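Local coordinates for protein tRNA (cytosine(38)-C(5))-methyltransferase (Schizosaccharomyces pombe, PDB 6FDF) that methylates cytosine 38 in the anticodon loop of tRNA(Asp), and less strongly of tRNA(Glu), using S-adenosyl-L-methionine as methyl donor, at residues Y170-L175 / S326-P331; L123-Q128 / R166-G171; N117-I122 / C146-I151. All coordinates share one frame; numbering follows the deposited sequence.

From the N terminus, the chain first passes through 117-122 and 123-128, which together form the approach to strand 121-127 and the strand itself. Interaction 3 closes first, when 146-151 packs against 117-122 at the start of strand 148-155. Interaction 2 closes next, when 166-171 pairs with 123-128. The two loops cross, because their segments alternate along the chain. Interaction 1 opens at 170-175, overlapping the end of interaction 2 at Tyr-170 and Gly-171. It closes the longest loop, at 326-331 near the C terminus. Strand 168-175 lies between strands 121-127 and 148-155 in the sheet, and interaction 1 ties it to the end of helix 318-328.

Interaction 1: residues Y170-L175 / S326-P331; sequences YGLARL and SLLLEP
The guanidinium of Arg-174 carries Pro-331 on one face and carbonyl oxygens at its edge. Pro-331 CD sits 3.3 Å above the Arg-174 guanidinium plane, toward the rim near NH1, and the two side chains meet tip to tip. In the plane, Arg-174 NH1 donates to Leu-327 O at 2.7 Å. Arg-174 NE donates to Leu-328 O at 3.1 Å, with an N-H...O angle of 155°. Water 1, also in the plane, accepts from NH1 and donates to Glu-330 OE1, so that acid is reached through water. The chain of Arg-174 is extended from CG to NE, which carries the group across to the helix end. Trp-181 and Phe-177 add cation-pi contacts.

Beside this polar grip the contact is apolar. Leu-172 CB rests 3.9 Å from Leu-328 CD1, which also lies 3.6 Å from Ala-173 O. Leu-172 CD2 meets Leu-327 CD2 at 4.2 Å, the two side chains crossing at about a right angle. The positive charge probably suits the negative end of the helix dipole. This is an arginine binding the C-terminal carbonyls of helix 318-328, a helix packed on the central sheet of a class I methyltransferase fold.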
loop_
_atom_site.group_PDB
_atom_site.type_symbol
_atom_site.label_atom_id
_atom_site.label_comp_id
_atom_site.label_asym_id
_atom_site.label_seq_id
_atom_site.Cartn_x
_atom_site.Cartn_y
_atom_site.Cartn_z
ATOM N N TYR A 170 -3.947 -4.213 -9.205
ATOM C CA TYR A 170 -5.123 -4.528 -8.406
ATOM C C TYR A 170 -5.972 -5.564 -9.118
ATOM O O TYR A 170 -6.208 -5.460 -10.328
ATOM C CB TYR A 170 -5.981 -3.291 -8.141
ATOM C CG TYR A 170 -5.259 -2.197 -7.411
ATOM C CD1 TYR A 170 -5.267 -2.140 -6.028
ATOM C CD2 TYR A 170 -4.603 -1.188 -8.114
ATOM C CE1 TYR A 170 -4.625 -1.117 -5.355
ATOM C CE2 TYR A 170 -3.954 -0.171 -7.451
ATOM C CZ TYR A 170 -3.970 -0.140 -6.072
ATOM O OH TYR A 170 -3.321 0.870 -5.402
ATOM N N GLY A 171 -6.428 -6.561 -8.363
ATOM C CA GLY A 171 -7.421 -7.504 -8.839
ATOM C C GLY A 171 -8.687 -7.399 -8.015
ATOM O O GLY A 171 -8.632 -7.464 -6.783
ATOM N N LEU A 172 -9.817 -7.184 -8.679
ATOM C CA LEU A 172 -11.127 -7.111 -8.037
ATOM C C LEU A 172 -11.957 -8.271 -8.557
ATOM O O LEU A 172 -12.130 -8.408 -9.773
ATOM C CB LEU A 172 -11.823 -5.779 -8.345
ATOM C CG LEU A 172 -11.436 -4.532 -7.543
ATOM C CD1 LEU A 172 -9.971 -4.169 -7.729
ATOM C CD2 LEU A 172 -12.323 -3.363 -7.944
ATOM N N ALA A 173 -12.480 -9.098 -7.648
ATOM C CA ALA A 173 -13.204 -10.305 -8.034
ATOM C C ALA A 173 -14.569 -10.333 -7.363
ATOM O O ALA A 173 -14.666 -10.120 -6.152
ATOM C CB ALA A 173 -12.415 -11.573 -7.662
ATOM N N ARG A 174 -15.615 -10.584 -8.152
ATOM C CA ARG A 174 -16.966 -10.805 -7.646
ATOM C C ARG A 174 -17.403 -12.221 -7.988
ATOM O O ARG A 174 -17.339 -12.626 -9.155
ATOM C CB ARG A 174 -17.973 -9.820 -8.251
ATOM C CG ARG A 174 -17.731 -8.356 -7.947
ATOM C CD ARG A 174 -18.680 -7.521 -8.773
ATOM N NE ARG A 174 -18.639 -6.103 -8.427
ATOM C CZ ARG A 174 -19.185 -5.144 -9.173
ATOM N NH1 ARG A 174 -19.093 -3.870 -8.802
ATOM N NH2 ARG A 174 -19.813 -5.457 -10.304
ATOM N N LEU A 175 -17.867 -12.958 -6.980
ATOM C CA LEU A 175 -18.396 -14.300 -7.203
ATOM C C LEU A 175 -19.696 -14.250 -8.003
ATOM O O LEU A 175 -20.590 -13.449 -7.706
ATOM C CB LEU A 175 -18.627 -14.987 -5.858
ATOM C CG LEU A 175 -19.102 -16.439 -5.890
ATOM C CD1 LEU A 175 -18.016 -17.363 -6.423
ATOM C CD2 LEU A 175 -19.517 -16.858 -4.493
ATOM N N SER A 326 -15.158 0.849 -3.082
ATOM C CA SER A 326 -16.481 1.351 -3.444
ATOM C C SER A 326 -16.991 0.693 -4.720
ATOM O O SER A 326 -18.152 0.268 -4.797
ATOM C CB SER A 326 -16.427 2.867 -3.617
ATOM O OG SER A 326 -16.100 3.499 -2.395
ATOM N N LEU A 327 -16.135 0.614 -5.738
ATOM C CA LEU A 327 -16.499 -0.065 -6.978
ATOM C C LEU A 327 -16.803 -1.537 -6.732
ATOM O O LEU A 327 -17.831 -2.056 -7.177
ATOM C CB LEU A 327 -15.375 0.081 -8.000
ATOM C CG LEU A 327 -15.603 -0.634 -9.330
ATOM C CD1 LEU A 327 -16.821 -0.047 -10.035
ATOM C CD2 LEU A 327 -14.369 -0.534 -10.205
ATOM N N LEU A 328 -15.908 -2.225 -6.024
ATOM C CA LEU A 328 -16.046 -3.666 -5.834
ATOM C C LEU A 328 -17.382 -4.030 -5.196
ATOM O O LEU A 328 -18.046 -4.981 -5.628
ATOM C CB LEU A 328 -14.887 -4.176 -4.978
ATOM C CG LEU A 328 -14.834 -5.665 -4.642
ATOM C CD1 LEU A 328 -14.776 -6.504 -5.907
ATOM C CD2 LEU A 328 -13.633 -5.966 -3.729
ATOM N N LEU A 329 -17.785 -3.295 -4.164
ATOM C CA LEU A 329 -18.925 -3.678 -3.343
ATOM C C LEU A 329 -20.246 -3.064 -3.801
ATOM O O LEU A 329 -21.229 -3.143 -3.057
ATOM C CB LEU A 329 -18.663 -3.297 -1.883
ATOM C CG LEU A 329 -17.398 -3.898 -1.271
ATOM C CD1 LEU A 329 -17.185 -3.333 0.118
ATOM C CD2 LEU A 329 -17.498 -5.417 -1.243
ATOM N N GLU A 330 -20.299 -2.454 -4.987
ATOM C CA GLU A 330 -21.555 -1.872 -5.465
ATOM C C GLU A 330 -22.741 -2.835 -5.450
ATOM O O GLU A 330 -23.839 -2.396 -5.068
ATOM C CB GLU A 330 -21.374 -1.279 -6.872
ATOM C CG GLU A 330 -20.511 -0.027 -6.874
ATOM C CD GLU A 330 -20.513 0.707 -8.200
ATOM O OE1 GLU A 330 -20.899 0.114 -9.226
ATOM O OE2 GLU A 330 -20.125 1.892 -8.210
ATOM N N PRO A 331 -22.621 -4.110 -5.851
ATOM C CA PRO A 331 -23.808 -4.985 -5.847
ATOM C C PRO A 331 -24.407 -5.205 -4.467
ATOM O O PRO A 331 -25.500 -5.782 -4.379
ATOM C CB PRO A 331 -23.282 -6.305 -6.432
ATOM C CG PRO A 331 -22.097 -5.908 -7.236
ATOM C CD PRO A 331 -21.460 -4.804 -6.443
HETATM O O HOH W 1 -19.679 -1.885 -10.760
#

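Interaction 2: residues L123-Q128 / R166-G171; sequences LIENVQ and RSRWYG
Ile-124 and Gly-171 form one hydrogen-bonded antiparallel pair, and Asn-126 and Trp-169 form the next. The bonds at Gly-171 are short and fairly straight: Ile-124 N to Gly-171 O is 2.8 Å with an N-H...O angle of 167°. Trp-169 N to Asn-126 O is more bent, at 139°. The tight part of the contact lies on the face with Ile-124 and Trp-169. Ile-124 CG2 touches the edge of the indole at CZ3, 3.6 Å away and in the ring plane. Gly-171 N lies over a face of the same ring, offset toward the rim. A CB on Gly-171 would run into Trp-169 CH2. Trp-169 NE1 is held by Glu-152.

On the other face, Glu-125 and Tyr-170 lie side by side, with Glu-125 CG 3.4 Å from Tyr-170 CE1. Strand 168-175 is the one reversed strand, inserted between 121-127 and the edge strand 148-155, as in class I methyltransferases. Glu-125, Asn-126 and Val-127 match the ENV motif of C5-methyltransferases. Asn-126 is close to Cys-85, the predicted active-site residue, and Glu-125 is near the bound S-adenosyl-L-homocysteine.

Bent at chi2 (-66°), the Arg-168 chain still packs closely, with CD 3.3 Å from Asn-126 O. Its charged end is looser and wetter. The salt bridge from Glu-125 OE2 to Arg-168 NE is long, at 3.7 Å, and water 3 bridges the two atoms. Water 2 links OE2 to Tyr-170 OH, while Ser-82 holds OE1. Arg-168 NH2 donates to Ser-167 O at 3.0 Å. Arg-168 NH1 sits over the centre of the Arg-166 guanidinium. Further out, water 4 accepts from Gln-128 N and donates to Ser-167 O, and Gln-128 OE1 approaches Ser-167 CB at 3.6 Å.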
loop_
_atom_site.group_PDB
_atom_site.type_symbol
_atom_site.label_atom_id
_atom_site.label_comp_id
_atom_site.label_asym_id
_atom_site.label_seq_id
_atom_site.Cartn_x
_atom_site.Cartn_y
_atom_site.Cartn_z
ATOM N N LEU A 123 -10.384 -8.646 -2.971
ATOM C CA LEU A 123 -9.553 -7.541 -3.436
ATOM C C LEU A 123 -8.099 -7.933 -3.233
ATOM O O LEU A 123 -7.699 -8.267 -2.115
ATOM C CB LEU A 123 -9.866 -6.256 -2.669
ATOM C CG LEU A 123 -8.930 -5.090 -2.979
ATOM C CD1 LEU A 123 -9.092 -4.697 -4.413
ATOM C CD2 LEU A 123 -9.222 -3.909 -2.059
ATOM N N ILE A 124 -7.316 -7.900 -4.311
ATOM C CA ILE A 124 -5.901 -8.252 -4.287
ATOM C C ILE A 124 -5.103 -7.037 -4.737
ATOM O O ILE A 124 -5.444 -6.412 -5.745
ATOM C CB ILE A 124 -5.607 -9.457 -5.200
ATOM C CG1 ILE A 124 -6.546 -10.619 -4.865
ATOM C CG2 ILE A 124 -4.156 -9.914 -5.036
ATOM C CD1 ILE A 124 -6.392 -11.795 -5.802
ATOM N N GLU A 125 -4.044 -6.711 -4.002
ATOM C CA GLU A 125 -3.143 -5.624 -4.369
ATOM C C GLU A 125 -1.720 -6.164 -4.449
ATOM O O GLU A 125 -1.324 -7.007 -3.641
ATOM C CB GLU A 125 -3.227 -4.475 -3.352
ATOM C CG GLU A 125 -2.489 -3.215 -3.775
ATOM C CD GLU A 125 -1.126 -3.070 -3.123
ATOM O OE1 GLU A 125 -0.670 -4.019 -2.454
ATOM O OE2 GLU A 125 -0.520 -1.989 -3.269
ATOM N N ASN A 126 -0.950 -5.698 -5.426
ATOM C CA ASN A 126 0.428 -6.160 -5.539
ATOM C C ASN A 126 1.238 -5.135 -6.325
ATOM O O ASN A 126 0.706 -4.136 -6.811
ATOM C CB ASN A 126 0.494 -7.539 -6.194
ATOM C CG ASN A 126 1.547 -8.419 -5.563
ATOM O OD1 ASN A 126 2.680 -8.485 -6.036
ATOM N ND2 ASN A 126 1.189 -9.071 -4.463
ATOM N N VAL A 127 2.539 -5.393 -6.439
ATOM C CA VAL A 127 3.423 -4.500 -7.185
ATOM C C VAL A 127 3.216 -4.685 -8.681
ATOM O O VAL A 127 2.783 -5.744 -9.156
ATOM C CB VAL A 127 4.898 -4.730 -6.802
ATOM C CG1 VAL A 127 5.099 -4.527 -5.305
ATOM C CG2 VAL A 127 5.347 -6.113 -7.231
ATOM N N GLN A 128 3.514 -3.628 -9.434
ATOM C CA GLN A 128 3.504 -3.719 -10.885
ATOM C C GLN A 128 4.436 -4.835 -11.343
ATOM O O GLN A 128 5.551 -4.987 -10.836
ATOM C CB GLN A 128 3.927 -2.383 -11.496
ATOM C CG GLN A 128 3.850 -2.336 -13.008
ATOM C CD GLN A 128 4.086 -0.942 -13.550
ATOM O OE1 GLN A 128 4.700 -0.105 -12.888
ATOM N NE2 GLN A 128 3.603 -0.685 -14.759
ATOM N N ARG A 166 3.106 5.665 -7.182
ATOM C CA ARG A 166 3.088 4.365 -6.523
ATOM C C ARG A 166 2.249 3.407 -7.357
ATOM O O ARG A 166 1.136 3.038 -6.966
ATOM C CB ARG A 166 2.553 4.497 -5.091
ATOM C CG ARG A 166 2.814 3.288 -4.180
ATOM C CD ARG A 166 2.400 3.589 -2.741
ATOM N NE ARG A 166 2.763 2.503 -1.825
ATOM C CZ ARG A 166 3.996 2.300 -1.366
ATOM N NH1 ARG A 166 4.980 3.117 -1.727
ATOM N NH2 ARG A 166 4.247 1.287 -0.542
ATOM N N SER A 167 2.762 3.030 -8.525
ATOM C CA SER A 167 2.009 2.170 -9.429
ATOM C C SER A 167 1.863 0.790 -8.812
ATOM O O SER A 167 2.844 0.192 -8.356
ATOM C CB SER A 167 2.694 2.081 -10.793
ATOM O OG SER A 167 2.697 3.346 -11.431
ATOM N N ARG A 168 0.632 0.294 -8.781
ATOM C CA ARG A 168 0.335 -1.005 -8.198
ATOM C C ARG A 168 -0.677 -1.728 -9.068
ATOM O O ARG A 168 -1.511 -1.100 -9.724
ATOM C CB ARG A 168 -0.219 -0.867 -6.775
ATOM C CG ARG A 168 0.774 -0.284 -5.788
ATOM C CD ARG A 168 1.919 -1.268 -5.603
ATOM N NE ARG A 168 2.792 -0.935 -4.484
ATOM C CZ ARG A 168 3.972 -0.331 -4.601
ATOM N NH1 ARG A 168 4.702 -0.097 -3.514
ATOM N NH2 ARG A 168 4.424 0.031 -5.795
ATOM N N TRP A 169 -0.591 -3.056 -9.059
ATOM C CA TRP A 169 -1.589 -3.915 -9.676
ATOM C C TRP A 169 -2.717 -4.172 -8.690
ATOM O O TRP A 169 -2.478 -4.328 -7.489
ATOM C CB TRP A 169 -0.954 -5.242 -10.096
ATOM C CG TRP A 169 -1.901 -6.235 -10.710
ATOM C CD1 TRP A 169 -2.181 -6.387 -12.037
ATOM C CD2 TRP A 169 -2.660 -7.239 -10.020
ATOM N NE1 TRP A 169 -3.080 -7.414 -12.218
ATOM C CE2 TRP A 169 -3.389 -7.953 -10.997
ATOM C CE3 TRP A 169 -2.797 -7.599 -8.674
ATOM C CZ2 TRP A 169 -4.246 -9.005 -10.673
ATOM C CZ3 TRP A 169 -3.650 -8.648 -8.350
ATOM C CH2 TRP A 169 -4.363 -9.335 -9.346
ATOM N N TYR A 170 -3.947 -4.213 -9.205
ATOM C CA TYR A 170 -5.123 -4.528 -8.406
ATOM C C TYR A 170 -5.972 -5.564 -9.118
ATOM O O TYR A 170 -6.208 -5.460 -10.328
ATOM C CB TYR A 170 -5.981 -3.291 -8.141
ATOM C CG TYR A 170 -5.259 -2.197 -7.411
ATOM C CD1 TYR A 170 -5.267 -2.140 -6.028
ATOM C CD2 TYR A 170 -4.603 -1.188 -8.114
ATOM C CE1 TYR A 170 -4.625 -1.117 -5.355
ATOM C CE2 TYR A 170 -3.954 -0.171 -7.451
ATOM C CZ TYR A 170 -3.970 -0.140 -6.072
ATOM O OH TYR A 170 -3.321 0.870 -5.402
ATOM N N GLY A 171 -6.428 -6.561 -8.363
ATOM C CA GLY A 171 -7.421 -7.504 -8.839
ATOM C C GLY A 171 -8.687 -7.399 -8.015
ATOM O O GLY A 171 -8.632 -7.464 -6.783
HETATM O O HOH W 2 -1.820 0.718 -3.208
HETATM O O HOH W 3 1.380 -1.017 -2.054
HETATM O O HOH W 4 5.070 -1.580 -8.353
#

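Interaction 3: residues N117-I122 / C146-I151; sequences NLPEYI and CGYNLI
Tyr-148 is the bump of this contact, and Leu-118, Pro-119 and Ile-122 form the hollow that receives it. The ring projects from the start of strand 148-155. CG is anti to the carbonyl carbon (chi1 -71°), on the side from which the ring extends toward 117-122. Its hydroxyl end reaches deepest. Tyr-148 OH lies 3.3 Å from Pro-119 CD and 3.5 Å from Leu-118 CB. The proline ring crosses the tyrosine at about a right angle. Ile-122 CD1 comes within 3.7 Å of Tyr-148 CE2 and CZ, and this side chain also crosses at about a right angle.

A second, smaller bump points back. Leu-118 CD1 leans on Cys-146, 3.7 Å from its O and 4.3 Å from its CB. Here helix 134-145 has just ended in a Schellman motif with Gly-147 at positive phi, and the chain turns into the strand. Leu-143 of that helix touches both Ile-122 and Tyr-148. Ala-173 and Leu-175 of the intervening strand 168-175 also touch Tyr-148, so the ring spans from strand 148-155 past 168-175 to the entry of 121-127.

Tyr-148 OH donates to Pro-119 O at 2.6 Å, in the carbonyl plane and on a lone pair. A phenylalanine in place of Tyr-148 would probably leave Pro-119 O without this donor and the hollow less well filled beside the proline ring. Carbon surrounds much of this polar pair, so the bond lets a hydroxyl and a carbonyl sit within a mainly apolar contact, and it fixes the tip of the ring to the backbone.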
loop_
_atom_site.group_PDB
_atom_site.type_symbol
_atom_site.label_atom_id
_atom_site.label_comp_id
_atom_site.label_asym_id
_atom_site.label_seq_id
_atom_site.Cartn_x
_atom_site.Cartn_y
_atom_site.Cartn_z
ATOM N N ASN A 117 -18.230 -21.567 2.310
ATOM C CA ASN A 117 -18.919 -20.448 1.671
ATOM C C ASN A 117 -17.875 -19.543 1.026
ATOM O O ASN A 117 -17.211 -18.766 1.721
ATOM C CB ASN A 117 -19.766 -19.676 2.675
ATOM C CG ASN A 117 -20.799 -20.550 3.351
ATOM O OD1 ASN A 117 -20.700 -20.839 4.543
ATOM N ND2 ASN A 117 -21.794 -20.982 2.591
ATOM N N LEU A 118 -17.710 -19.676 -0.283
ATOM C CA LEU A 118 -16.766 -18.836 -1.005
ATOM C C LEU A 118 -17.054 -17.366 -0.709
ATOM O O LEU A 118 -18.226 -16.961 -0.682
ATOM C CB LEU A 118 -16.865 -19.088 -2.511
ATOM C CG LEU A 118 -16.365 -20.420 -3.059
ATOM C CD1 LEU A 118 -16.809 -20.572 -4.505
ATOM C CD2 LEU A 118 -14.851 -20.471 -2.958
ATOM N N PRO A 119 -16.032 -16.545 -0.467
ATOM C CA PRO A 119 -16.289 -15.114 -0.288
ATOM C C PRO A 119 -16.883 -14.537 -1.561
ATOM O O PRO A 119 -16.515 -14.919 -2.673
ATOM C CB PRO A 119 -14.900 -14.532 0.007
ATOM C CG PRO A 119 -13.936 -15.527 -0.566
ATOM C CD PRO A 119 -14.597 -16.869 -0.394
ATOM N N GLU A 120 -17.834 -13.625 -1.395
ATOM C CA GLU A 120 -18.467 -13.038 -2.563
ATOM C C GLU A 120 -17.599 -11.972 -3.211
ATOM O O GLU A 120 -17.815 -11.643 -4.382
ATOM C CB GLU A 120 -19.837 -12.477 -2.178
ATOM C CG GLU A 120 -20.830 -13.579 -1.825
ATOM C CD GLU A 120 -22.193 -13.056 -1.415
ATOM O OE1 GLU A 120 -22.379 -11.824 -1.372
ATOM O OE2 GLU A 120 -23.083 -13.887 -1.132
ATOM N N TYR A 121 -16.636 -11.417 -2.475
ATOM C CA TYR A 121 -15.777 -10.362 -2.997
ATOM C C TYR A 121 -14.348 -10.592 -2.535
ATOM O O TYR A 121 -14.112 -10.936 -1.375
ATOM C CB TYR A 121 -16.249 -8.975 -2.537
ATOM C CG TYR A 121 -17.689 -8.698 -2.898
ATOM C CD1 TYR A 121 -18.727 -9.132 -2.080
ATOM C CD2 TYR A 121 -18.012 -8.043 -4.075
ATOM C CE1 TYR A 121 -20.051 -8.897 -2.425
ATOM C CE2 TYR A 121 -19.325 -7.808 -4.424
ATOM C CZ TYR A 121 -20.336 -8.232 -3.595
ATOM O OH TYR A 121 -21.644 -7.998 -3.946
ATOM N N ILE A 122 -13.397 -10.371 -3.440
ATOM C CA ILE A 122 -11.974 -10.477 -3.131
ATOM C C ILE A 122 -11.266 -9.278 -3.746
ATOM O O ILE A 122 -11.524 -8.928 -4.901
ATOM C CB ILE A 122 -11.361 -11.786 -3.665
ATOM C CG1 ILE A 122 -12.108 -12.994 -3.101
ATOM C CG2 ILE A 122 -9.880 -11.857 -3.328
ATOM C CD1 ILE A 122 -11.658 -14.305 -3.708
ATOM N N CYS A 146 -13.530 -21.141 -9.822
ATOM C CA CYS A 146 -14.460 -21.008 -8.710
ATOM C C CYS A 146 -15.564 -19.990 -8.981
ATOM O O CYS A 146 -16.252 -19.576 -8.042
ATOM C CB CYS A 146 -13.712 -20.649 -7.426
ATOM S SG CYS A 146 -12.734 -22.011 -6.748
ATOM N N GLY A 147 -15.755 -19.590 -10.234
ATOM C CA GLY A 147 -16.911 -18.796 -10.599
ATOM C C GLY A 147 -16.777 -17.304 -10.393
ATOM O O GLY A 147 -17.792 -16.599 -10.444
ATOM N N TYR A 148 -15.566 -16.798 -10.171
ATOM C CA TYR A 148 -15.375 -15.365 -9.985
ATOM C C TYR A 148 -15.247 -14.636 -11.314
ATOM O O TYR A 148 -14.683 -15.149 -12.285
ATOM C CB TYR A 148 -14.135 -15.079 -9.136
ATOM C CG TYR A 148 -14.295 -15.457 -7.685
ATOM C CD1 TYR A 148 -14.024 -16.753 -7.250
ATOM C CD2 TYR A 148 -14.741 -14.527 -6.748
ATOM C CE1 TYR A 148 -14.176 -17.106 -5.930
ATOM C CE2 TYR A 148 -14.900 -14.873 -5.418
ATOM C CZ TYR A 148 -14.611 -16.169 -5.018
ATOM O OH TYR A 148 -14.760 -16.540 -3.704
ATOM N N ASN A 149 -15.772 -13.410 -11.332
ATOM C CA ASN A 149 -15.547 -12.436 -12.394
ATOM C C ASN A 149 -14.425 -11.518 -11.917
ATOM O O ASN A 149 -14.605 -10.770 -10.951
ATOM C CB ASN A 149 -16.831 -11.656 -12.681
ATOM C CG ASN A 149 -16.728 -10.768 -13.908
ATOM O OD1 ASN A 149 -15.704 -10.122 -14.138
ATOM N ND2 ASN A 149 -17.806 -10.710 -14.694
ATOM N N LEU A 150 -13.259 -11.617 -12.552
ATOM C CA LEU A 150 -12.068 -10.877 -12.145
ATOM C C LEU A 150 -11.768 -9.760 -13.138
ATOM O O LEU A 150 -11.691 -10.003 -14.348
ATOM C CB LEU A 150 -10.857 -11.807 -12.033
ATOM C CG LEU A 150 -9.500 -11.157 -11.732
ATOM C CD1 LEU A 150 -9.437 -10.634 -10.306
ATOM C CD2 LEU A 150 -8.358 -12.138 -11.992
ATOM N N ILE A 151 -11.597 -8.540 -12.627
ATOM C CA ILE A 151 -11.035 -7.447 -13.415
ATOM C C ILE A 151 -9.739 -7.003 -12.749
ATOM O O ILE A 151 -9.556 -7.170 -11.540
ATOM C CB ILE A 151 -12.010 -6.262 -13.571
ATOM C CG1 ILE A 151 -12.375 -5.676 -12.204
ATOM C CG2 ILE A 151 -13.255 -6.707 -14.325
ATOM C CD1 ILE A 151 -13.104 -4.338 -12.302
#